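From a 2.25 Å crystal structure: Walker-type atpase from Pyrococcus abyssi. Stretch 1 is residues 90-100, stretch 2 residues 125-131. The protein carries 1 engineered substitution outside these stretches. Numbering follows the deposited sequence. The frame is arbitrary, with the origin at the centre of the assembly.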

# COMPACT_ATOMS: atom_id res chain seq x y z
N LYS A 90 -13.21 10.37 22.26
CA LYS A 90 -13.90 9.38 21.45
C LYS A 90 -13.20 8.01 21.54
O LYS A 90 -13.87 6.98 21.66
CB LYS A 90 -13.97 9.84 19.99
CG LYS A 90 -14.82 8.96 19.08
CD LYS A 90 -14.76 9.39 17.63
CE LYS A 90 -15.86 8.73 16.83
NZ LYS A 90 -15.80 9.11 15.39
N PHE A 91 -11.87 8.03 21.50
CA PHE A 91 -11.03 6.84 21.64
C PHE A 91 -11.19 6.18 23.01
O PHE A 91 -11.40 4.97 23.11
CB PHE A 91 -9.56 7.23 21.43
CG PHE A 91 -8.71 6.11 20.94
CD1 PHE A 91 -8.65 5.80 19.58
CD2 PHE A 91 -7.94 5.36 21.83
CE1 PHE A 91 -7.86 4.76 19.12
CE2 PHE A 91 -7.14 4.31 21.37
CZ PHE A 91 -7.11 4.01 20.01
N GLN A 92 -11.09 7.00 24.06
CA GLN A 92 -11.28 6.58 25.44
C GLN A 92 -12.68 6.03 25.70
O GLN A 92 -12.84 5.13 26.52
CB GLN A 92 -11.03 7.76 26.38
CG GLN A 92 -9.58 8.20 26.46
CD GLN A 92 -9.38 9.46 27.28
OE1 GLN A 92 -10.06 10.46 27.09
NE2 GLN A 92 -8.42 9.41 28.20
N SER A 93 -13.68 6.57 25.02
CA SER A 93 -15.05 6.07 25.16
C SER A 93 -15.20 4.71 24.46
O SER A 93 -15.85 3.82 25.00
CB SER A 93 -16.06 7.09 24.61
OG SER A 93 -17.35 6.52 24.47
N LYS A 94 -14.59 4.57 23.28
CA LYS A 94 -14.67 3.34 22.49
C LYS A 94 -13.93 2.18 23.14
O LYS A 94 -14.44 1.06 23.22
CB LYS A 94 -14.14 3.57 21.07
CG LYS A 94 -14.40 2.42 20.11
CD LYS A 94 -13.60 2.57 18.83
CE LYS A 94 -14.20 1.74 17.69
NZ LYS A 94 -13.41 1.88 16.41
N PHE A 95 -12.70 2.45 23.59
CA PHE A 95 -11.85 1.40 24.15
C PHE A 95 -11.81 1.43 25.67
O PHE A 95 -11.11 0.63 26.28
CB PHE A 95 -10.45 1.47 23.54
CG PHE A 95 -10.44 1.21 22.06
CD1 PHE A 95 -10.77 -0.06 21.56
CD2 PHE A 95 -10.13 2.23 21.17
CE1 PHE A 95 -10.79 -0.30 20.19
CE2 PHE A 95 -10.13 1.99 19.79
CZ PHE A 95 -10.46 0.72 19.30
N LYS A 96 -12.59 2.32 26.27
CA LYS A 96 -12.72 2.42 27.73
C LYS A 96 -11.37 2.60 28.40
O LYS A 96 -10.95 1.78 29.21
CB LYS A 96 -13.49 1.21 28.29
CG LYS A 96 -14.90 1.06 27.73
CD LYS A 96 -15.91 1.97 28.43
CE LYS A 96 -17.21 2.05 27.62
NZ LYS A 96 -18.39 2.49 28.43
N ILE A 97 -10.69 3.70 28.04
CA ILE A 97 -9.37 4.05 28.57
C ILE A 97 -9.48 5.18 29.60
O ILE A 97 -10.13 6.19 29.35
CB ILE A 97 -8.41 4.50 27.44
CG1 ILE A 97 -8.19 3.37 26.43
CG2 ILE A 97 -7.08 4.97 28.01
CD1 ILE A 97 -7.79 3.84 25.03
N SER A 98 -8.82 5.01 30.74
CA SER A 98 -8.79 6.04 31.78
C SER A 98 -7.60 6.99 31.62
O SER A 98 -7.72 8.19 31.91
CB SER A 98 -8.80 5.39 33.17
OG SER A 98 -7.75 4.46 33.29
N LEU A 99 -6.46 6.46 31.18
CA LEU A 99 -5.25 7.25 30.89
C LEU A 99 -5.48 8.44 29.95
O LEU A 99 -6.24 8.34 28.99
CB LEU A 99 -4.17 6.37 30.25
CG LEU A 99 -3.02 5.76 31.06
CD1 LEU A 99 -1.88 5.50 30.09
CD2 LEU A 99 -2.54 6.65 32.21
N ASN A 100 -4.83 9.55 30.25
CA ASN A 100 -4.77 10.71 29.36
C ASN A 100 -3.41 10.79 28.69
O ASN A 100 -2.41 10.29 29.22
CB ASN A 100 -5.05 12.00 30.13
CG ASN A 100 -6.51 12.15 30.55
OD1 ASN A 100 -7.43 11.84 29.79
ND2 ASN A 100 -6.72 12.66 31.76
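Stretch 2 (125-131) EELGEFI

Stretch 1 opens as the last turns of a helix that begins earlier in the chain, with backbone bonds such as F95 N to F91 O (2.9 Å). K96 then leaves helical geometry with positive phi (56°, psi 60°), and the chain turns into an irregular segment; I97 N still reaches back to Q92 O at 3.0 Å. Stretch 2 also begins in a helix, through L127, and breaks at G128, whose phi of 116° and psi of -51° would press a CB against the preceding carbonyl oxygen; glycine, having none, fits. From E129 the backbone is extended, and F130 and I131 lie in a strand. The nearest CA atoms are those of I97 and L127, 7.6 Å apart, a spacing that leaves the contact to side chains on the stretch 2 side. As stretch 2 advances, its contacts move back along stretch 1 from loop to helix.

E126 meets the segment beyond the helix of stretch 1. Its fully extended side chain (chi1 and chi2 both t) carries the carboxylate to S98, where E126 OE2 accepts a hydrogen bond from S98 OG at 3.1 Å and a weak one from S98 N at 3.3 Å. A carboxylate suits this place because one oxygen can accept from hydroxyl and amide together, while E126 OE1 lies 3.5 Å from L99 N.

L127 supplies the apolar counterpart. L127 CD2 packs 3.7 Å from I97 CG1 and 3.9 Å from F95 CB, and L127 CD1 also reaches I97 CD1, at 3.8 Å; leucine's forked end suits a place between two apolar side chains. Farther along, F130 points its CA-to-CB bond sideways, yet the end of its side chain comes nearer: F130 CE1 lies 3.5 Å from F91 CZ. The two flat apolar rings bury surface against each other as an oblique aromatic pair, centroids 5.8 Å apart and planes at 59°.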

# COMPACT_ATOMS: atom_id res chain seq x y z
N GLU A 125 0.01 -0.44 27.70
CA GLU A 125 0.10 -1.17 28.96
C GLU A 125 -1.26 -1.40 29.60
O GLU A 125 -1.48 -2.44 30.21
CB GLU A 125 0.98 -0.43 29.96
CG GLU A 125 2.44 -0.81 29.89
CD GLU A 125 3.33 0.06 30.77
OE1 GLU A 125 2.86 0.61 31.79
OE2 GLU A 125 4.52 0.17 30.42
N GLU A 126 -2.15 -0.42 29.47
CA GLU A 126 -3.49 -0.54 30.00
C GLU A 126 -4.35 -1.44 29.11
O GLU A 126 -5.07 -2.31 29.62
CB GLU A 126 -4.14 0.83 30.16
CG GLU A 126 -5.56 0.73 30.72
CD GLU A 126 -6.20 2.05 31.06
OE1 GLU A 126 -5.48 3.09 31.08
OE2 GLU A 126 -7.42 2.06 31.32
N LEU A 127 -4.25 -1.22 27.80
CA LEU A 127 -5.07 -1.92 26.82
C LEU A 127 -4.59 -3.35 26.56
O LEU A 127 -5.39 -4.22 26.18
CB LEU A 127 -5.08 -1.15 25.49
CG LEU A 127 -5.77 0.22 25.47
CD1 LEU A 127 -5.15 1.13 24.43
CD2 LEU A 127 -7.24 0.03 25.19
N GLY A 128 -3.30 -3.59 26.76
CA GLY A 128 -2.66 -4.84 26.35
C GLY A 128 -1.62 -4.53 25.30
O GLY A 128 -0.45 -4.90 25.45
N GLU A 129 -2.05 -3.78 24.29
CA GLU A 129 -1.28 -3.48 23.09
C GLU A 129 -1.84 -2.22 22.45
O GLU A 129 -3.07 -2.04 22.39
CB GLU A 129 -1.48 -4.62 22.09
CG GLU A 129 -0.37 -4.85 21.14
CD GLU A 129 -0.38 -6.27 20.66
OE1 GLU A 129 -1.19 -6.61 19.77
OE2 GLU A 129 0.44 -7.07 21.17
N PHE A 130 -0.95 -1.37 21.94
CA PHE A 130 -1.34 -0.26 21.07
C PHE A 130 -0.62 -0.34 19.71
O PHE A 130 0.60 -0.56 19.67
CB PHE A 130 -1.14 1.10 21.75
CG PHE A 130 -1.75 2.25 21.01
CD1 PHE A 130 -3.08 2.57 21.20
CD2 PHE A 130 -1.00 2.99 20.09
CE1 PHE A 130 -3.66 3.63 20.49
CE2 PHE A 130 -1.57 4.06 19.39
CZ PHE A 130 -2.90 4.38 19.60
N ILE A 131 -1.36 -0.17 18.62
CA ILE A 131 -0.78 -0.24 17.28
C ILE A 131 -0.54 1.14 16.65
O ILE A 131 -1.44 1.99 16.62
CB ILE A 131 -1.62 -1.14 16.31
CG1 ILE A 131 -1.80 -2.56 16.88
CG2 ILE A 131 -0.98 -1.20 14.88
CD1 ILE A 131 -3.12 -3.23 16.44